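Local coordinates for uncharacterized protein AbaSI (Acinetobacter baumannii, PDB 4PAR) that cleaves DNA that carries 5-hydroxymethylcytosine, acting as a modification-dependent restriction endonuclease with a Vsr-like nuclease domain and an SRA-like domain, at residues Thr10-Ile14 against Phe40-Val45. The protein carries 3 engineered substitutions. Numbering follows the deposited sequence.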
loop_
_atom_site.group_PDB
_atom_site.type_symbol
_atom_site.label_atom_id
_atom_site.label_comp_id
_atom_site.label_asym_id
_atom_site.label_seq_id
_atom_site.Cartn_x
_atom_site.Cartn_y
_atom_site.Cartn_z
ATOM N N THR F 10 -21.070 11.919 -12.189
ATOM C CA THR F 10 -21.239 10.472 -12.257
ATOM C C THR F 10 -20.172 9.746 -11.449
ATOM O O THR F 10 -20.489 8.873 -10.636
ATOM C CB THR F 10 -21.195 9.970 -13.706
ATOM O OG1 THR F 10 -22.338 10.460 -14.413
ATOM C CG2 THR F 10 -21.201 8.456 -13.741
ATOM N N ASP F 11 -18.912 10.117 -11.662
ATOM C CA ASP F 11 -17.816 9.503 -10.923
ATOM C C ASP F 11 -18.014 9.685 -9.420
ATOM O O ASP F 11 -17.892 8.734 -8.648
ATOM C CB ASP F 11 -16.470 10.087 -11.362
ATOM C CG ASP F 11 -15.289 9.290 -10.829
ATOM O OD1 ASP F 11 -15.075 8.150 -11.296
ATOM O OD2 ASP F 11 -14.572 9.803 -9.944
ATOM N N TYR F 12 -18.346 10.908 -9.020
ATOM C CA TYR F 12 -18.572 11.229 -7.615
ATOM C C TYR F 12 -19.670 10.358 -6.999
ATOM O O TYR F 12 -19.457 9.717 -5.966
ATOM C CB TYR F 12 -18.924 12.709 -7.465
ATOM C CG TYR F 12 -19.219 13.138 -6.044
ATOM C CD1 TYR F 12 -18.193 13.485 -5.175
ATOM C CD2 TYR F 12 -20.524 13.209 -5.575
ATOM C CE1 TYR F 12 -18.459 13.876 -3.880
ATOM C CE2 TYR F 12 -20.795 13.600 -4.279
ATOM C CZ TYR F 12 -19.761 13.932 -3.437
ATOM O OH TYR F 12 -20.031 14.323 -2.148
ATOM N N VAL F 13 -20.836 10.333 -7.641
ATOM C CA VAL F 13 -21.961 9.537 -7.166
ATOM C C VAL F 13 -21.611 8.053 -7.063
ATOM O O VAL F 13 -21.906 7.413 -6.058
ATOM C CB VAL F 13 -23.194 9.684 -8.077
ATOM C CG1 VAL F 13 -24.338 8.839 -7.542
ATOM C CG2 VAL F 13 -23.619 11.127 -8.160
ATOM N N ILE F 14 -20.984 7.508 -8.100
ATOM C CA ILE F 14 -20.609 6.099 -8.084
ATOM C C ILE F 14 -19.674 5.785 -6.920
ATOM O O ILE F 14 -19.878 4.806 -6.195
ATOM C CB ILE F 14 -19.935 5.672 -9.400
ATOM C CG1 ILE F 14 -20.944 5.715 -10.538
ATOM C CG2 ILE F 14 -19.385 4.270 -9.293
ATOM C CD1 ILE F 14 -22.268 5.127 -10.176
ATOM N N PHE F 40 -30.368 15.747 -7.499
ATOM C CA PHE F 40 -28.920 15.906 -7.457
ATOM C C PHE F 40 -28.468 17.358 -7.334
ATOM O O PHE F 40 -27.275 17.650 -7.363
ATOM C CB PHE F 40 -28.299 15.221 -8.667
ATOM C CG PHE F 40 -28.413 13.728 -8.608
ATOM C CD1 PHE F 40 -29.518 13.083 -9.137
ATOM C CD2 PHE F 40 -27.445 12.975 -7.966
ATOM C CE1 PHE F 40 -29.637 11.710 -9.060
ATOM C CE2 PHE F 40 -27.558 11.604 -7.885
ATOM C CZ PHE F 40 -28.656 10.971 -8.433
ATOM N N THR F 41 -29.421 18.269 -7.173
ATOM C CA THR F 41 -29.074 19.605 -6.710
ATOM C C THR F 41 -28.654 19.504 -5.242
ATOM O O THR F 41 -28.104 20.447 -4.672
ATOM C CB THR F 41 -30.239 20.602 -6.861
ATOM O OG1 THR F 41 -31.327 20.205 -6.017
ATOM C CG2 THR F 41 -30.712 20.656 -8.306
ATOM N N LEU F 42 -28.919 18.344 -4.647
ATOM C CA LEU F 42 -28.531 18.053 -3.272
ATOM C C LEU F 42 -27.218 17.283 -3.210
ATOM O O LEU F 42 -27.153 16.127 -3.615
ATOM C CB LEU F 42 -29.625 17.246 -2.571
ATOM C CG LEU F 42 -30.666 17.995 -1.743
ATOM C CD1 LEU F 42 -31.243 19.173 -2.508
ATOM C CD2 LEU F 42 -31.766 17.032 -1.334
ATOM N N LYS F 43 -26.173 17.917 -2.694
ATOM C CA LYS F 43 -24.907 17.224 -2.510
ATOM C C LYS F 43 -25.052 16.254 -1.352
ATOM O O LYS F 43 -25.774 16.534 -0.396
ATOM C CB LYS F 43 -23.763 18.213 -2.256
ATOM C CG LYS F 43 -22.392 17.563 -2.133
ATOM C CD LYS F 43 -21.280 18.593 -1.988
ATOM C CE LYS F 43 -19.928 17.919 -1.795
ATOM N NZ LYS F 43 -18.809 18.897 -1.677
ATOM N N PHE F 44 -24.389 15.106 -1.445
ATOM C CA PHE F 44 -24.419 14.139 -0.352
ATOM C C PHE F 44 -23.061 13.473 -0.157
ATOM O O PHE F 44 -22.250 13.399 -1.085
ATOM C CB PHE F 44 -25.501 13.082 -0.589
ATOM C CG PHE F 44 -25.237 12.186 -1.768
ATOM C CD1 PHE F 44 -24.461 11.046 -1.634
ATOM C CD2 PHE F 44 -25.784 12.471 -3.000
ATOM C CE1 PHE F 44 -24.222 10.229 -2.706
ATOM C CE2 PHE F 44 -25.545 11.652 -4.078
ATOM C CZ PHE F 44 -24.765 10.530 -3.931
ATOM N N VAL F 45 -22.816 13.003 1.063
ATOM C CA VAL F 45 -21.562 12.337 1.403
ATOM C C VAL F 45 -21.864 11.064 2.192
ATOM O O VAL F 45 -22.705 11.072 3.092
ATOM C CB VAL F 45 -20.629 13.252 2.244
ATOM C CG1 VAL F 45 -19.255 12.621 2.406
ATOM C CG2 VAL F 45 -20.508 14.624 1.623
#
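One turn of helix 7-16, closed by the backbone hydrogen bond from Ile14 N to Thr10 O (2.9 Å), rests against the loop that leads from helix 26-37 into strand 45-51. Thr10 and Asp11 face a second copy of the protein: Thr10 OG1 is hydrogen-bonded to Gln134 O of that subunit, and Asp11 forms a salt bridge with its Arg24. Tyr12 is the first residue to reach the loop. Its t rotamer extends the ring from the helix, so that although CA-to-CB points sideways, the hydroxyl OH donates a short hydrogen bond of 2.6 Å to Phe44 O, lying near the ring plane. Beside the Tyr12 hydroxyl lie two carbons of the loop, Lys43 CE 3.6 Å and Val45 CG2 3.8 Å from Tyr12 OH. Val13 supplies the apolar half: its CG2 lies 4.0 Å from Phe40 CE2, while its CG1 approaches the edge of the other ring, 4.0 Å from Phe44 CZ. Phe44 in turn packs on Leu62 and Phe64 of strand 57-64, linking the helix to the sheet of the PvuRts1I-like nuclease domain. Ile14 turns away from the loop and packs on Tyr28 of the second subunit, which Phe40 also touches. The chemistry is thus mixed: valine-phenylalanine packing supplies little directionality, whereas the tyrosine hydroxyl bonds to a main-chain carbonyl and so ties the helix to the backbone just before strand 45-51 without depending on the side chain of Phe44.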